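Local coordinates for protein tRNA (guanine-N(1)-)-methyltransferase (Corynebacterium diphtheriae, PDB 7KFF) that probably methylates guanine-37 of tRNA at N1, using S-adenosyl-L-methionine as methyl donor and working as a knotted SPOUT-family dimer, at residues R175-A180 against V186-I191; R54-D59 against G83-D88. All blocks are in the same frame, centred on the assembly; numbering follows the deposited sequence.

Interaction 1. Residues R175-A180 against V186-I191; sequences RVIEDA and VREVSI. With SAH (S-adenosyl-L-homocysteine), chain C.
Glu-188 OE2 accepts a hydrogen bond from Gln-174 NE2 and has a long, weak ion pair with Arg-273 of the second subunit, while its carboxylate carbon CD lies 4.1 Å from Ile-177 CG2. The carboxylate is thus steered mainly by Gln-174, while its carbon rests against a methyl branch of Ile-177. Ile-177 presents that methyl because chi1 of -75° sets CG2 anti to the backbone N, facing the strand. The same CG2 meets Val-186 CG1 at 3.8 Å, the two side chains crossing at about a right angle. The other valine branch, CG2, turns to Ala-180, with its CB 4.0 Å away. Both methyls of Val-186 are therefore engaged, one by each helical residue, and no hydrogen bond joins the two segments. The helix runs roughly antiparallel to the strand, at 146°.

Beyond this packing the strand leads directly to the cofactor. Ile-191 N donates a nearly straight hydrogen bond (166°, 3.1 Å) to adenine N1 of SAH, and Val-189 O approaches SAH C2 at 3.7 Å. Pro-141 O and Tyr-194 O bind the ligand too, as does Ser-228 N of the second subunit. Helix 174-180 and strand 185-190 complete a beta-alpha-beta crossover from strand 161-165, and the residue just after the strand hydrogen-bonds adenine N1 in the knotted cofactor site characteristic of SPOUT methyltransferases.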
loop_
_atom_site.group_PDB
_atom_site.type_symbol
_atom_site.label_atom_id
_atom_site.label_comp_id
_atom_site.label_asym_id
_atom_site.label_seq_id
_atom_site.Cartn_x
_atom_site.Cartn_y
_atom_site.Cartn_z
ATOM N N ARG A 175 -13.831 -1.482 20.368
ATOM C CA ARG A 175 -14.145 -2.640 21.197
ATOM C C ARG A 175 -14.196 -3.929 20.388
ATOM O O ARG A 175 -13.959 -5.007 20.937
ATOM C CB ARG A 175 -15.467 -2.438 21.911
ATOM C CG ARG A 175 -15.383 -1.309 22.918
ATOM C CD ARG A 175 -16.776 -0.960 23.456
ATOM N NE ARG A 175 -17.611 -0.421 22.389
ATOM C CZ ARG A 175 -18.897 -0.131 22.521
ATOM N NH1 ARG A 175 -19.492 -0.328 23.689
ATOM N NH2 ARG A 175 -19.554 0.389 21.499
ATOM N N VAL A 176 -14.481 -3.840 19.083
ATOM C CA VAL A 176 -14.462 -5.024 18.237
ATOM C C VAL A 176 -13.080 -5.642 18.256
ATOM O O VAL A 176 -12.932 -6.869 18.337
ATOM C CB VAL A 176 -14.866 -4.657 16.796
ATOM C CG1 VAL A 176 -14.618 -5.833 15.880
ATOM C CG2 VAL A 176 -16.316 -4.190 16.756
ATOM N N ILE A 177 -12.055 -4.789 18.124
ATOM C CA ILE A 177 -10.661 -5.215 18.085
ATOM C C ILE A 177 -10.270 -5.843 19.410
ATOM O O ILE A 177 -9.629 -6.893 19.438
ATOM C CB ILE A 177 -9.761 -4.021 17.735
ATOM C CG1 ILE A 177 -9.848 -3.642 16.262
ATOM C CG2 ILE A 177 -8.288 -4.353 18.018
ATOM C CD1 ILE A 177 -11.142 -3.139 15.811
ATOM N N GLU A 178 -10.669 -5.225 20.528
ATOM C CA GLU A 178 -10.307 -5.790 21.822
ATOM C C GLU A 178 -11.024 -7.111 22.068
ATOM O O GLU A 178 -10.407 -8.094 22.493
ATOM C CB GLU A 178 -10.643 -4.789 22.936
ATOM C CG GLU A 178 -9.973 -3.423 22.779
ATOM C CD GLU A 178 -8.457 -3.488 22.583
ATOM O OE1 GLU A 178 -7.805 -4.429 23.103
ATOM O OE2 GLU A 178 -7.917 -2.564 21.915
ATOM N N ASP A 179 -12.336 -7.149 21.816
ATOM C CA ASP A 179 -13.088 -8.382 22.005
ATOM C C ASP A 179 -12.577 -9.503 21.105
ATOM O O ASP A 179 -12.603 -10.679 21.502
ATOM C CB ASP A 179 -14.561 -8.124 21.726
ATOM C CG ASP A 179 -15.393 -9.361 21.853
ATOM O OD1 ASP A 179 -15.696 -9.749 22.998
ATOM O OD2 ASP A 179 -15.786 -9.925 20.814
ATOM N N ALA A 180 -12.109 -9.165 19.897
ATOM C CA ALA A 180 -11.636 -10.178 18.964
ATOM C C ALA A 180 -10.441 -10.939 19.508
ATOM O O ALA A 180 -10.181 -12.061 19.064
ATOM C CB ALA A 180 -11.281 -9.533 17.626
ATOM N N VAL A 186 -4.588 -10.655 17.217
ATOM C CA VAL A 186 -5.056 -9.454 16.529
ATOM C C VAL A 186 -3.882 -8.525 16.259
ATOM O O VAL A 186 -3.094 -8.237 17.164
ATOM C CB VAL A 186 -6.147 -8.728 17.335
ATOM C CG1 VAL A 186 -6.634 -7.488 16.614
ATOM C CG2 VAL A 186 -7.301 -9.672 17.615
ATOM N N ARG A 187 -3.791 -8.034 15.023
ATOM C CA ARG A 187 -2.804 -7.036 14.640
ATOM C C ARG A 187 -3.489 -5.929 13.851
ATOM O O ARG A 187 -4.093 -6.178 12.805
ATOM C CB ARG A 187 -1.690 -7.682 13.811
ATOM C CG ARG A 187 -0.821 -6.698 13.080
ATOM C CD ARG A 187 0.132 -5.836 13.983
ATOM N NE ARG A 187 0.851 -4.932 13.094
ATOM C CZ ARG A 187 1.954 -5.247 12.425
ATOM N NH1 ARG A 187 2.467 -4.421 11.536
ATOM N NH2 ARG A 187 2.550 -6.396 12.668
ATOM N N GLU A 188 -3.370 -4.707 14.329
ATOM C CA GLU A 188 -3.707 -3.510 13.566
ATOM C C GLU A 188 -2.493 -3.122 12.738
ATOM O O GLU A 188 -1.370 -3.126 13.246
ATOM C CB GLU A 188 -4.076 -2.371 14.518
ATOM C CG GLU A 188 -5.446 -2.573 15.202
ATOM C CD GLU A 188 -5.716 -1.595 16.326
ATOM O OE1 GLU A 188 -4.939 -1.568 17.306
ATOM O OE2 GLU A 188 -6.713 -0.857 16.250
ATOM N N VAL A 189 -2.705 -2.848 11.449
ATOM C CA VAL A 189 -1.584 -2.715 10.524
ATOM C C VAL A 189 -1.835 -1.579 9.539
ATOM O O VAL A 189 -2.880 -1.534 8.878
ATOM C CB VAL A 189 -1.299 -4.044 9.790
ATOM C CG1 VAL A 189 -2.548 -4.646 9.168
ATOM C CG2 VAL A 189 -0.206 -3.876 8.746
ATOM N N SER A 190 -0.869 -0.677 9.436
ATOM C CA SER A 190 -0.892 0.373 8.436
ATOM C C SER A 190 0.020 -0.001 7.274
ATOM O O SER A 190 1.146 -0.462 7.485
ATOM C CB SER A 190 -0.375 1.682 9.020
ATOM O OG SER A 190 -0.330 2.627 7.961
ATOM N N ILE A 191 -0.435 0.241 6.042
ATOM C CA ILE A 191 0.449 0.000 4.897
ATOM C C ILE A 191 1.353 1.190 4.571
ATOM O O ILE A 191 2.253 1.060 3.725
ATOM C CB ILE A 191 -0.281 -0.552 3.648
ATOM C CG1 ILE A 191 -1.284 0.472 3.089
ATOM C CG2 ILE A 191 -0.919 -1.888 3.974
ATOM C CD1 ILE A 191 -1.686 0.189 1.658
HETATM N N SAH C . -10.216 9.095 10.304
HETATM C CA SAH C . -9.341 7.971 10.037
HETATM C CB SAH C . -9.604 7.543 8.611
HETATM C CG SAH C . -10.111 6.123 8.441
HETATM S SD SAH C . -9.830 5.788 6.713
HETATM C C SAH C . -7.862 8.286 10.176
HETATM O O SAH C . -7.323 9.128 9.462
HETATM O OXT SAH C . -7.172 7.676 10.992
HETATM C "C5'" SAH C . -10.977 4.426 6.546
HETATM C "C4'" SAH C . -10.330 3.057 6.580
HETATM O "O4'" SAH C . -9.408 2.895 5.503
HETATM C "C3'" SAH C . -9.535 2.681 7.840
HETATM O "O3'" SAH C . -10.368 2.355 8.892
HETATM C "C2'" SAH C . -8.689 1.525 7.305
HETATM O "O2'" SAH C . -9.444 0.343 7.205
HETATM C "C1'" SAH C . -8.374 2.013 5.907
HETATM N N9 SAH C . -7.100 2.752 5.836
HETATM C C8 SAH C . -6.924 4.097 5.597
HETATM N N7 SAH C . -5.607 4.365 5.532
HETATM C C5 SAH C . -4.935 3.202 5.751
HETATM C C6 SAH C . -3.586 2.883 5.807
HETATM N N6 SAH C . -2.593 3.784 5.654
HETATM N N1 SAH C . -3.235 1.574 6.044
HETATM C C2 SAH C . -4.202 0.611 6.202
HETATM N N3 SAH C . -5.531 0.907 6.138
HETATM C C4 SAH C . -5.871 2.184 5.921
#

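Interaction 2. Residues R54-D59 against G83-D88; sequences RLWAED and GPALDD
Trp-56 carries one side of this contact and uses its indole in two ways, through its N-H and through its face. The polar part is a single hydrogen bond: NE1 donates to Asp-88 OD2 at 2.8 Å, almost straight at 172°. The acceptor lies in the plane of the indole, at its edge, but the donor comes from above the carboxylate plane, and the two planes are 52° apart. The aspartate reaches back to the ring from one helical turn beyond Pro-84, and the bond, with the packing over the faces, helps fix the rotation of the indole. Asp-87 turns instead to a salt bridge with Arg-246 of the second subunit.

The aromatic part is a CH-pi contact. Ala-85 CA stands 3.5 Å from the centroid of the five-membered ring, only 6° off its normal, so the helix backbone itself forms the platform. Leu-55 CB lies against the opposite face, and the indole is held between them, Leu-55 over the six-membered ring near its rim and Ala-85 over the five-membered ring.

Apolar contacts fill in around this. Ala-85 CB sits over the ring fusion, 3.5 Å from Trp-56 CD2, and Pro-84 CB approaches CD1 at 4.0 Å. The indole lies flat over Ala-85.

Trp-56 closes the 3-10 turn that follows strand 46-52, an outer strand of the parallel sheet within this chain, and its indole joins that turn to helix 79-90, where Val-81 and Val-89 also touch it.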
loop_
_atom_site.group_PDB
_atom_site.type_symbol
_atom_site.label_atom_id
_atom_site.label_comp_id
_atom_site.label_asym_id
_atom_site.label_seq_id
_atom_site.Cartn_x
_atom_site.Cartn_y
_atom_site.Cartn_z
ATOM N N ARG A 54 -22.639 -7.064 5.435
ATOM C CA ARG A 54 -24.072 -6.837 5.610
ATOM C C ARG A 54 -24.852 -8.115 5.871
ATOM O O ARG A 54 -25.988 -8.040 6.359
ATOM C CB ARG A 54 -24.639 -6.119 4.390
ATOM C CG ARG A 54 -24.110 -4.715 4.273
ATOM C CD ARG A 54 -24.868 -3.877 3.244
ATOM N NE ARG A 54 -24.008 -2.764 2.863
ATOM C CZ ARG A 54 -23.906 -1.609 3.509
ATOM N NH1 ARG A 54 -24.638 -1.365 4.585
ATOM N NH2 ARG A 54 -23.048 -0.703 3.082
ATOM N N LEU A 55 -24.277 -9.280 5.581
ATOM C CA LEU A 55 -24.953 -10.520 5.932
ATOM C C LEU A 55 -25.257 -10.566 7.415
ATOM O O LEU A 55 -26.200 -11.237 7.829
ATOM C CB LEU A 55 -24.070 -11.713 5.580
ATOM C CG LEU A 55 -23.902 -12.026 4.098
ATOM C CD1 LEU A 55 -22.873 -13.142 3.915
ATOM C CD2 LEU A 55 -25.232 -12.414 3.485
ATOM N N TRP A 56 -24.467 -9.862 8.226
ATOM C CA TRP A 56 -24.614 -9.869 9.671
ATOM C C TRP A 56 -25.369 -8.649 10.205
ATOM O O TRP A 56 -25.460 -8.469 11.423
ATOM C CB TRP A 56 -23.238 -9.994 10.329
ATOM C CG TRP A 56 -22.630 -11.355 10.154
ATOM C CD1 TRP A 56 -22.818 -12.436 10.967
ATOM C CD2 TRP A 56 -21.758 -11.797 9.100
ATOM N NE1 TRP A 56 -22.126 -13.517 10.488
ATOM C CE2 TRP A 56 -21.455 -13.149 9.348
ATOM C CE3 TRP A 56 -21.192 -11.177 7.988
ATOM C CZ2 TRP A 56 -20.604 -13.884 8.529
ATOM C CZ3 TRP A 56 -20.358 -11.902 7.177
ATOM C CH2 TRP A 56 -20.061 -13.243 7.449
ATOM N N ALA A 57 -25.923 -7.815 9.333
ATOM C CA ALA A 57 -26.715 -6.673 9.775
ATOM C C ALA A 57 -28.155 -7.122 9.991
ATOM O O ALA A 57 -28.738 -7.800 9.138
ATOM C CB ALA A 57 -26.658 -5.541 8.754
ATOM N N GLU A 58 -28.727 -6.732 11.126
ATOM C CA GLU A 58 -30.019 -7.279 11.533
ATOM C C GLU A 58 -31.194 -6.479 10.985
ATOM O O GLU A 58 -32.160 -7.059 10.476
ATOM C CB GLU A 58 -30.105 -7.344 13.060
ATOM C CG GLU A 58 -29.196 -8.387 13.697
ATOM C CD GLU A 58 -29.610 -9.819 13.377
ATOM O OE1 GLU A 58 -30.389 -10.030 12.422
ATOM O OE2 GLU A 58 -29.156 -10.740 14.090
ATOM N N ASP A 59 -31.144 -5.158 11.106
ATOM C CA ASP A 59 -32.258 -4.330 10.673
ATOM C C ASP A 59 -32.565 -4.566 9.196
ATOM O O ASP A 59 -31.760 -5.123 8.442
ATOM C CB ASP A 59 -31.936 -2.857 10.910
ATOM C CG ASP A 59 -30.601 -2.447 10.311
ATOM O OD1 ASP A 59 -29.725 -3.321 10.150
ATOM O OD2 ASP A 59 -30.438 -1.250 10.007
ATOM N N GLY A 83 -18.927 -8.063 15.514
ATOM C CA GLY A 83 -18.644 -9.132 16.443
ATOM C C GLY A 83 -19.147 -10.476 15.946
ATOM O O GLY A 83 -18.391 -11.452 15.837
ATOM N N PRO A 84 -20.438 -10.556 15.611
ATOM C CA PRO A 84 -20.958 -11.818 15.045
ATOM C C PRO A 84 -20.249 -12.245 13.769
ATOM O O PRO A 84 -20.015 -13.441 13.573
ATOM C CB PRO A 84 -22.447 -11.516 14.840
ATOM C CG PRO A 84 -22.739 -10.483 15.925
ATOM C CD PRO A 84 -21.525 -9.616 15.950
ATOM N N ALA A 85 -19.902 -11.297 12.888
ATOM C CA ALA A 85 -19.200 -11.636 11.657
ATOM C C ALA A 85 -17.861 -12.282 11.966
ATOM O O ALA A 85 -17.501 -13.319 11.396
ATOM C CB ALA A 85 -19.015 -10.373 10.818
ATOM N N LEU A 86 -17.098 -11.680 12.874
ATOM C CA LEU A 86 -15.799 -12.240 13.206
ATOM C C LEU A 86 -15.927 -13.577 13.923
ATOM O O LEU A 86 -15.088 -14.466 13.731
ATOM C CB LEU A 86 -15.022 -11.244 14.068
ATOM C CG LEU A 86 -14.503 -10.031 13.290
ATOM C CD1 LEU A 86 -14.114 -8.928 14.264
ATOM C CD2 LEU A 86 -13.333 -10.441 12.436
ATOM N N ASP A 87 -16.951 -13.729 14.772
ATOM C CA ASP A 87 -17.188 -15.003 15.442
ATOM C C ASP A 87 -17.414 -16.109 14.410
ATOM O O ASP A 87 -16.857 -17.205 14.514
ATOM C CB ASP A 87 -18.450 -14.917 16.306
ATOM C CG ASP A 87 -18.320 -14.021 17.541
ATOM O OD1 ASP A 87 -17.205 -13.573 17.909
ATOM O OD2 ASP A 87 -19.386 -13.737 18.158
ATOM N N ASP A 88 -18.252 -15.831 13.410
ATOM C CA ASP A 88 -18.633 -16.849 12.433
ATOM C C ASP A 88 -17.476 -17.174 11.498
ATOM O O ASP A 88 -17.233 -18.345 11.174
ATOM C CB ASP A 88 -19.838 -16.355 11.633
ATOM C CG ASP A 88 -21.154 -16.437 12.408
ATOM O OD1 ASP A 88 -21.186 -16.959 13.549
ATOM O OD2 ASP A 88 -22.190 -15.989 11.855
#

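How the interactions relate
The two interactions lie with their centres about 17 Å apart and meet through helix-to-helix packing: Val-176 CG1 of interaction 1 touches Leu-86 CD1 of interaction 2 at 3.5 Å. Helix 79-90 thus takes Trp-56 on one flank and helix 174-180 on another. The second subunit links them again, because its Arg-246 forms salt bridges with both Asp-179 and Asp-87. Only interaction 1 reaches SAH, through the end of its strand; interaction 2 lies farther from the centre of the chain and is not part of the pocket. The pair illustrates how successive layers, from an edge turn through two helices to a strand, can lead from the surface to a cofactor pocket.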